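Local coordinates for protein halotolerant alpha-type carbonic anhydrase (dCA II) (Dunaliella salina, PDB 1Y7W) that probably catalyses the reversible, zinc-dependent hydration of carbon dioxide to bicarbonate in a salt-tolerant alga, at residues Thr121-Val125 and Val152-Gln156; Leu222-Asp228 and Lys241-Thr247. All coordinates share one frame; numbering follows the deposited sequence.

Interaction 1: Thr121-Val125 and Val152-Gln156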
ATOM      1  N   THR A 121       0.509 -14.305  18.626  1.00 23.01           N
ATOM      2  CA  THR A 121       0.798 -14.469  17.213  1.00 21.77           C
ATOM      3  C   THR A 121      -0.532 -14.300  16.461  1.00 23.20           C
ATOM      4  O   THR A 121      -1.495 -15.043  16.695  1.00 23.48           O
ATOM      5  CB  THR A 121       1.421 -15.851  16.957  1.00 22.07           C
ATOM      6  OG1 THR A 121       2.703 -15.919  17.630  1.00 20.04           O
ATOM      7  CG2 THR A 121       1.598 -16.115  15.460  1.00 15.97           C
ATOM      8  N   LYS A 122      -0.606 -13.326  15.561  1.00 21.05           N
ATOM      9  CA  LYS A 122      -1.845 -13.153  14.824  1.00 20.14           C
ATOM     10  C   LYS A 122      -1.657 -13.441  13.349  1.00 18.19           C
ATOM     11  O   LYS A 122      -0.589 -13.232  12.797  1.00 18.32           O
ATOM     12  CB  LYS A 122      -2.372 -11.746  14.997  1.00 22.45           C
ATOM     13  CG  LYS A 122      -2.818 -11.402  16.431  1.00 24.92           C
ATOM     14  CD  LYS A 122      -3.167  -9.922  16.478  1.00 27.91           C
ATOM     15  CE  LYS A 122      -3.644  -9.474  17.898  1.00 31.15           C
ATOM     16  NZ  LYS A 122      -5.108  -9.162  17.980  1.00 31.98           N
ATOM     17  N   SER A 123      -2.697 -13.948  12.700  1.00 17.40           N
ATOM     18  CA  SER A 123      -2.624 -14.220  11.239  1.00 18.28           C
ATOM     19  C   SER A 123      -3.209 -12.998  10.517  1.00 17.36           C
ATOM     20  O   SER A 123      -4.148 -12.372  11.034  1.00 19.05           O
ATOM     21  CB  SER A 123      -3.477 -15.454  10.902  1.00 21.42           C
ATOM     22  OG  SER A 123      -2.792 -16.617  11.309  1.00 21.06           O
ATOM     23  N   PHE A 124      -2.659 -12.659   9.347  1.00 18.68           N
ATOM     24  CA  PHE A 124      -3.152 -11.512   8.605  1.00 17.64           C
ATOM     25  C   PHE A 124      -3.694 -11.893   7.234  1.00 17.32           C
ATOM     26  O   PHE A 124      -3.086 -12.659   6.508  1.00 16.46           O
ATOM     27  CB  PHE A 124      -2.028 -10.479   8.485  1.00 17.68           C
ATOM     28  CG  PHE A 124      -1.845  -9.722   9.760  1.00 18.89           C
ATOM     29  CD1 PHE A 124      -2.521  -8.524   9.973  1.00 19.03           C
ATOM     30  CD2 PHE A 124      -1.120 -10.295  10.824  1.00 20.47           C
ATOM     31  CE1 PHE A 124      -2.477  -7.889  11.240  1.00 19.36           C
ATOM     32  CE2 PHE A 124      -1.075  -9.653  12.102  1.00 17.85           C
ATOM     33  CZ  PHE A 124      -1.751  -8.462  12.284  1.00 18.10           C
ATOM     34  N   VAL A 125      -4.860 -11.350   6.925  1.00 16.64           N
ATOM     35  CA  VAL A 125      -5.520 -11.647   5.658  1.00 17.78           C
ATOM     36  C   VAL A 125      -5.402 -10.458   4.667  1.00 15.69           C
ATOM     37  O   VAL A 125      -5.861  -9.399   4.973  1.00 16.65           O
ATOM     38  CB  VAL A 125      -7.034 -11.900   5.906  1.00 18.17           C
ATOM     39  CG1 VAL A 125      -7.732 -12.253   4.609  1.00 19.74           C
ATOM     40  CG2 VAL A 125      -7.187 -13.052   7.018  1.00 18.14           C
ATOM     41  N   VAL A 152      -2.601  -4.225   1.695  1.00 15.71           N
ATOM     42  CA  VAL A 152      -3.248  -4.003   2.990  1.00 15.33           C
ATOM     43  C   VAL A 152      -3.766  -5.320   3.564  1.00 17.70           C
ATOM     44  O   VAL A 152      -4.471  -6.022   2.850  1.00 16.76           O
ATOM     45  CB  VAL A 152      -4.436  -3.097   2.811  1.00 16.72           C
ATOM     46  CG1 VAL A 152      -5.148  -2.876   4.189  1.00 15.14           C
ATOM     47  CG2 VAL A 152      -3.954  -1.714   2.210  1.00 13.69           C
ATOM     48  N   MET A 153      -3.369  -5.663   4.790  1.00 15.99           N
ATOM     49  CA  MET A 153      -3.829  -6.922   5.413  1.00 15.64           C
ATOM     50  C   MET A 153      -4.536  -6.609   6.726  1.00 16.09           C
ATOM     51  O   MET A 153      -4.169  -5.666   7.425  1.00 16.04           O
ATOM     52  CB  MET A 153      -2.639  -7.861   5.639  1.00 16.19           C
ATOM     53  CG  MET A 153      -1.816  -8.032   4.369  1.00 17.01           C
ATOM     54  SD  MET A 153      -0.483  -9.199   4.483  1.00 19.71           S
ATOM     55  CE  MET A 153       0.493  -8.560   5.722  1.00 19.46           C
ATOM     56  N   GLN A 154      -5.539  -7.432   7.093  1.00 15.47           N
ATOM     57  CA  GLN A 154      -6.310  -7.210   8.324  1.00 15.35           C
ATOM     58  C   GLN A 154      -6.131  -8.477   9.200  1.00 17.41           C
ATOM     59  O   GLN A 154      -6.113  -9.600   8.689  1.00 18.39           O
ATOM     60  CB  GLN A 154      -7.801  -7.052   7.935  1.00 15.25           C
ATOM     61  CG  GLN A 154      -8.795  -6.850   9.071  1.00 19.20           C
ATOM     62  CD  GLN A 154     -10.161  -6.587   8.488  1.00 20.65           C
ATOM     63  OE1 GLN A 154     -10.449  -5.466   8.099  1.00 23.13           O
ATOM     64  NE2 GLN A 154     -10.953  -7.643   8.294  1.00 21.32           N
ATOM     65  N   GLU A 155      -5.998  -8.293  10.497  1.00 19.06           N
ATOM     66  CA  GLU A 155      -5.837  -9.464  11.372  1.00 20.51           C
ATOM     67  C   GLU A 155      -7.084 -10.381  11.166  1.00 22.01           C
ATOM     68  O   GLU A 155      -8.215  -9.907  10.934  1.00 20.65           O
ATOM     69  CB  GLU A 155      -5.733  -9.005  12.820  1.00 19.11           C
ATOM     70  CG  GLU A 155      -6.941  -8.315  13.328  1.00 20.21           C
ATOM     71  CD  GLU A 155      -6.893  -8.131  14.860  1.00 22.57           C
ATOM     72  OE1 GLU A 155      -6.621  -9.122  15.596  1.00 23.79           O
ATOM     73  OE2 GLU A 155      -7.130  -6.999  15.313  1.00 21.01           O
ATOM     74  N   GLN A 156      -6.875 -11.690  11.250  1.00 23.73           N
ATOM     75  CA  GLN A 156      -7.974 -12.631  11.042  1.00 26.38           C
ATOM     76  C   GLN A 156      -9.024 -12.561  12.173  1.00 28.60           C
ATOM     77  O   GLN A 156      -8.697 -12.389  13.334  1.00 28.12           O
ATOM     78  CB  GLN A 156      -7.379 -14.022  10.931  1.00 26.37           C
ATOM     79  CG  GLN A 156      -8.361 -15.119  10.604  1.00 27.71           C
ATOM     80  CD  GLN A 156      -7.643 -16.352  10.112  1.00 28.92           C
ATOM     81  OE1 GLN A 156      -6.682 -16.834  10.726  1.00 29.70           O
ATOM     82  NE2 GLN A 156      -8.088 -16.859   8.984  1.00 31.16           N
TER
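Lys-122 reaches across to Glu-155 and closes a salt bridge, NZ of Lys-122 lying 2.8 Å from OE1 of Glu-155. The lysine chain is extended as far as CE and bends only at its last torsion (chi4 -109°), which turns NZ onto the syn side of OE1, 28° out of the carboxylate plane. The other oxygen of Glu-155, OE2, is bonded to the backbone N of Gln-165, so the carboxylate is gripped at both oxygens. At Ser-123 the backbone does most of the work: its O accepts the N-H of Gln-156 at 2.8 Å. CB of Ser-123 also rests against the amide oxygen OE1 of Gln-156. Phe-124 pairs with Glu-155 as an antiparallel non-hydrogen-bonded pair. Its ring takes CA of Glu-155 over one face in a CH-pi contact, 4.1 Å from CA to the ring centroid, while CE1 meets CB of the same glutamate at 3.8 Å. CG of Glu-155 sits between its own backbone N and carbonyl carbon (chi1 63°), and the chain then runs out past the rim of the ring to the lysine. CB of Phe-124 touches CB of Met-153 at 3.9 Å, and both side chains pack on Ala-167 of the next strand. Val-125 forms the hydrogen-bonded pair with Gln-154: N of Val-125 donates to O of Gln-154 at 2.8 Å, and O of Val-125 accepts the N-H of Gln-154. CG2 of Val-125 leans on CB of Gln-156. The contact joins strands 120-133 and 147-155 of the central carbonic anhydrase sheet near an end of each. CA and CB of Glu-155 meet the aromatic ring, its carboxylate the ammonium of Lys-122. Glu-155 is buried, and partners at both of its oxygens would probably steady its negative charge.

Interaction 2: Leu222-Asp228 and Lys241-Thr247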
ATOM      1  N   LEU A 222      14.162  -9.375   0.541  1.00 24.61           N
ATOM      2  CA  LEU A 222      13.155  -9.296   1.584  1.00 24.60           C
ATOM      3  C   LEU A 222      13.523  -8.226   2.590  1.00 22.54           C
ATOM      4  O   LEU A 222      12.862  -8.103   3.608  1.00 20.37           O
ATOM      5  CB  LEU A 222      13.031 -10.619   2.316  1.00 27.81           C
ATOM      6  CG  LEU A 222      12.514 -11.739   1.413  1.00 30.09           C
ATOM      7  CD1 LEU A 222      12.341 -12.986   2.264  1.00 34.28           C
ATOM      8  CD2 LEU A 222      11.201 -11.336   0.769  1.00 30.49           C
ATOM      9  N   LYS A 223      14.579  -7.457   2.319  1.00 20.34           N
ATOM     10  CA  LYS A 223      14.953  -6.402   3.274  1.00 21.66           C
ATOM     11  C   LYS A 223      13.833  -5.385   3.477  1.00 20.41           C
ATOM     12  O   LYS A 223      13.334  -4.832   2.514  1.00 23.65           O
ATOM     13  CB  LYS A 223      16.186  -5.632   2.774  1.00 23.75           C
ATOM     14  CG  LYS A 223      17.472  -6.437   2.974  1.00 27.82           C
ATOM     15  CD  LYS A 223      18.739  -5.668   2.472  1.00 33.51           C
ATOM     16  CE  LYS A 223      18.825  -5.630   0.941  1.00 38.55           C
ATOM     17  NZ  LYS A 223      20.248  -5.314   0.384  1.00 42.59           N
ATOM     18  N   TYR A 224      13.447  -5.112   4.711  1.00 19.85           N
ATOM     19  CA  TYR A 224      12.434  -4.082   4.910  1.00 18.63           C
ATOM     20  C   TYR A 224      12.574  -3.335   6.243  1.00 17.57           C
ATOM     21  O   TYR A 224      13.189  -3.814   7.199  1.00 18.59           O
ATOM     22  CB  TYR A 224      11.010  -4.689   4.800  1.00 17.78           C
ATOM     23  CG  TYR A 224      10.510  -5.492   5.998  1.00 19.99           C
ATOM     24  CD1 TYR A 224      10.648  -6.881   6.044  1.00 21.68           C
ATOM     25  CD2 TYR A 224       9.853  -4.868   7.058  1.00 20.26           C
ATOM     26  CE1 TYR A 224      10.142  -7.655   7.125  1.00 21.35           C
ATOM     27  CE2 TYR A 224       9.333  -5.635   8.164  1.00 22.54           C
ATOM     28  CZ  TYR A 224       9.492  -7.019   8.180  1.00 21.99           C
ATOM     29  OH  TYR A 224       9.060  -7.792   9.260  1.00 23.22           O
ATOM     30  N   ALA A 225      11.914  -2.189   6.311  1.00 18.53           N
ATOM     31  CA  ALA A 225      11.920  -1.362   7.502  1.00 17.77           C
ATOM     32  C   ALA A 225      10.511  -1.494   8.110  1.00 16.69           C
ATOM     33  O   ALA A 225       9.535  -1.283   7.407  1.00 18.08           O
ATOM     34  CB  ALA A 225      12.171   0.084   7.113  1.00 16.32           C
ATOM     35  N   GLY A 226      10.414  -1.800   9.388  1.00 16.27           N
ATOM     36  CA  GLY A 226       9.113  -1.913  10.014  1.00 15.49           C
ATOM     37  C   GLY A 226       8.932  -0.888  11.134  1.00 16.19           C
ATOM     38  O   GLY A 226       9.872  -0.579  11.848  1.00 17.27           O
ATOM     39  N   TYR A 227       7.714  -0.382  11.324  1.00 15.73           N
ATOM     40  CA  TYR A 227       7.503   0.571  12.408  1.00 17.63           C
ATOM     41  C   TYR A 227       6.002   0.633  12.662  1.00 17.75           C
ATOM     42  O   TYR A 227       5.190   0.079  11.855  1.00 17.77           O
ATOM     43  CB  TYR A 227       8.040   1.972  12.015  1.00 16.24           C
ATOM     44  CG  TYR A 227       7.231   2.698  10.953  1.00 15.61           C
ATOM     45  CD1 TYR A 227       7.387   2.435   9.586  1.00 16.77           C
ATOM     46  CD2 TYR A 227       6.280   3.658  11.337  1.00 16.21           C
ATOM     47  CE1 TYR A 227       6.638   3.109   8.604  1.00 16.17           C
ATOM     48  CE2 TYR A 227       5.512   4.349  10.373  1.00 19.17           C
ATOM     49  CZ  TYR A 227       5.699   4.069   9.005  1.00 17.55           C
ATOM     50  OH  TYR A 227       4.935   4.751   8.089  1.00 14.92           O
ATOM     51  N   ASP A 228       5.619   1.282  13.769  1.00 16.44           N
ATOM     52  CA  ASP A 228       4.203   1.412  14.130  1.00 16.73           C
ATOM     53  C   ASP A 228       3.607   2.696  13.513  1.00 17.87           C
ATOM     54  O   ASP A 228       4.086   3.806  13.784  1.00 18.39           O
ATOM     55  CB  ASP A 228       4.041   1.466  15.645  1.00 16.85           C
ATOM     56  CG  ASP A 228       4.377   0.127  16.347  1.00 22.09           C
ATOM     57  OD1 ASP A 228       4.820   0.208  17.517  1.00 23.30           O
ATOM     58  OD2 ASP A 228       4.207  -0.966  15.765  1.00 20.58           O
ATOM     59  N   LYS A 241       0.702  -1.879  11.302  1.00 15.65           N
ATOM     60  CA  LYS A 241       2.099  -2.300  11.452  1.00 16.80           C
ATOM     61  C   LYS A 241       2.638  -2.163   9.998  1.00 17.65           C
ATOM     62  O   LYS A 241       2.168  -2.858   9.077  1.00 16.39           O
ATOM     63  CB  LYS A 241       2.196  -3.758  11.895  1.00 17.02           C
ATOM     64  CG  LYS A 241       1.605  -3.999  13.257  1.00 18.16           C
ATOM     65  CD  LYS A 241       2.098  -3.016  14.312  1.00 17.28           C
ATOM     66  CE  LYS A 241       1.637  -3.471  15.684  1.00 18.44           C
ATOM     67  NZ  LYS A 241       2.133  -2.460  16.698  1.00 17.44           N
ATOM     68  N   TRP A 242       3.604  -1.259   9.799  1.00 17.13           N
ATOM     69  CA  TRP A 242       4.130  -1.015   8.471  1.00 15.31           C
ATOM     70  C   TRP A 242       5.352  -1.884   8.170  1.00 14.98           C
ATOM     71  O   TRP A 242       6.180  -2.156   9.061  1.00 14.62           O
ATOM     72  CB  TRP A 242       4.507   0.504   8.305  1.00 15.39           C
ATOM     73  CG  TRP A 242       3.312   1.346   7.924  1.00 12.75           C
ATOM     74  CD1 TRP A 242       2.488   2.084   8.759  1.00 14.41           C
ATOM     75  CD2 TRP A 242       2.790   1.476   6.627  1.00 13.96           C
ATOM     76  NE1 TRP A 242       1.485   2.681   8.031  1.00 13.53           N
ATOM     77  CE2 TRP A 242       1.653   2.318   6.710  1.00 14.17           C
ATOM     78  CE3 TRP A 242       3.175   0.962   5.379  1.00 14.23           C
ATOM     79  CZ2 TRP A 242       0.895   2.668   5.584  1.00 14.43           C
ATOM     80  CZ3 TRP A 242       2.441   1.305   4.262  1.00 15.98           C
ATOM     81  CH2 TRP A 242       1.295   2.162   4.373  1.00 16.36           C
ATOM     82  N   HIS A 243       5.459  -2.311   6.915  1.00 15.24           N
ATOM     83  CA  HIS A 243       6.608  -3.107   6.460  1.00 13.70           C
ATOM     84  C   HIS A 243       6.979  -2.477   5.101  1.00 17.25           C
ATOM     85  O   HIS A 243       6.372  -2.781   4.080  1.00 17.98           O
ATOM     86  CB  HIS A 243       6.227  -4.587   6.273  1.00 14.91           C
ATOM     87  CG  HIS A 243       5.519  -5.198   7.445  1.00 15.75           C
ATOM     88  ND1 HIS A 243       4.227  -4.856   7.798  1.00 14.20           N
ATOM     89  CD2 HIS A 243       5.935  -6.098   8.368  1.00 14.93           C
ATOM     90  CE1 HIS A 243       3.890  -5.502   8.901  1.00 16.49           C
ATOM     91  NE2 HIS A 243       4.904  -6.258   9.270  1.00 16.65           N
ATOM     92  N   VAL A 244       7.959  -1.582   5.087  1.00 16.68           N
ATOM     93  CA  VAL A 244       8.359  -0.921   3.851  1.00 18.61           C
ATOM     94  C   VAL A 244       9.636  -1.564   3.279  1.00 17.65           C
ATOM     95  O   VAL A 244      10.700  -1.418   3.864  1.00 16.49           O
ATOM     96  CB  VAL A 244       8.578   0.578   4.122  1.00 18.22           C
ATOM     97  CG1 VAL A 244       8.917   1.286   2.830  1.00 19.95           C
ATOM     98  CG2 VAL A 244       7.313   1.163   4.719  1.00 18.13           C
ATOM     99  N   PHE A 245       9.504  -2.327   2.185  1.00 16.96           N
ATOM    100  CA  PHE A 245      10.648  -2.990   1.555  1.00 18.32           C
ATOM    101  C   PHE A 245      11.560  -1.955   0.961  1.00 18.17           C
ATOM    102  O   PHE A 245      11.114  -1.116   0.245  1.00 17.11           O
ATOM    103  CB  PHE A 245      10.141  -3.977   0.504  1.00 19.56           C
ATOM    104  CG  PHE A 245       9.510  -5.163   1.143  1.00 22.40           C
ATOM    105  CD1 PHE A 245      10.212  -6.366   1.237  1.00 24.44           C
ATOM    106  CD2 PHE A 245       8.287  -5.029   1.825  1.00 24.24           C
ATOM    107  CE1 PHE A 245       9.713  -7.455   2.004  1.00 24.32           C
ATOM    108  CE2 PHE A 245       7.763  -6.087   2.604  1.00 25.10           C
ATOM    109  CZ  PHE A 245       8.484  -7.314   2.685  1.00 26.96           C
ATOM    110  N   THR A 246      12.850  -2.094   1.213  1.00 19.14           N
ATOM    111  CA  THR A 246      13.804  -1.103   0.752  1.00 21.32           C
ATOM    112  C   THR A 246      14.446  -1.346  -0.619  1.00 21.84           C
ATOM    113  O   THR A 246      15.110  -0.477  -1.112  1.00 22.83           O
ATOM    114  CB  THR A 246      14.858  -0.877   1.890  1.00 21.11           C
ATOM    115  OG1 THR A 246      15.429  -2.124   2.276  1.00 21.65           O
ATOM    116  CG2 THR A 246      14.154  -0.269   3.114  1.00 23.24           C
ATOM    117  N   THR A 247      14.228  -2.500  -1.237  1.00 20.57           N
ATOM    118  CA  THR A 247      14.736  -2.756  -2.573  1.00 22.27           C
ATOM    119  C   THR A 247      13.567  -2.518  -3.505  1.00 21.20           C
ATOM    120  O   THR A 247      12.522  -3.179  -3.408  1.00 20.03           O
ATOM    121  CB  THR A 247      15.166  -4.205  -2.732  1.00 24.63           C
ATOM    122  OG1 THR A 247      16.149  -4.516  -1.735  1.00 25.22           O
ATOM    123  CG2 THR A 247      15.711  -4.434  -4.132  1.00 24.94           C
TER
HETATM  124  O   HOH W   1      13.573  -5.160  -0.113  1.00 21.51           O
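Tyr-224 and Phe-245 pack tightly: CB of Tyr-224 stands over the centre of the Phe-245 ring, 3.8 Å from its centroid. CG of Tyr-224 lies between its backbone N and carbonyl carbon (chi1 76°), which lays the ring alongside His-243, with CD2 of His-243 3.4 Å from CE2 of Tyr-224 and the planes at 49°. This aromatic cluster is buried; OH of Tyr-224 is bonded to N of Val-73. On the other face Tyr-227 lies alongside Trp-242, its CE1 3.4 Å from CB of Trp-242. Their planes are nearly parallel but slid apart, leaving OH of Tyr-227 above the indole rim; that hydroxyl is hydrogen-bonded to NE2 of His-138 and OG of Ser-52. The strands make an antiparallel beta hairpin in the central carbonic anhydrase sheet, and the side chain of Trp-242 lies about 5 Å from the zinc ion. The ends are partly exposed and more polar. At one, NZ of Lys-241 forms a salt bridge with OD2 of Asp-228 (2.7 Å) from above the carboxylate plane, and OD2 also pairs with Arg-67. At the other, O of Lys-223 accepts the N-H of Thr-246 at 3.1 Å, while a water links it to N of Thr-247.

How the interactions relate
Both contacts are antiparallel strand pairings in one sheet, but they share no strand: interaction 1 joins 120-133 to 147-155, interaction 2 joins 224-229 to 240-251, and strand 166-175 runs between the two pairs. Their centres are 16 Å apart and their nearest atoms about 6 Å. Each is partly buried, with apolar packing inside and a lysine-carboxylate salt bridge, its acid a buried glutamate in interaction 1 and a partly exposed aspartate in interaction 2. Interaction 1 relies on a single aromatic ring, whereas interaction 2 buries more surface (678 against 456 Å²) and places aromatic rings on both faces of its hairpin. Side chains of both contacts reach Ala-167 of the intervening strand.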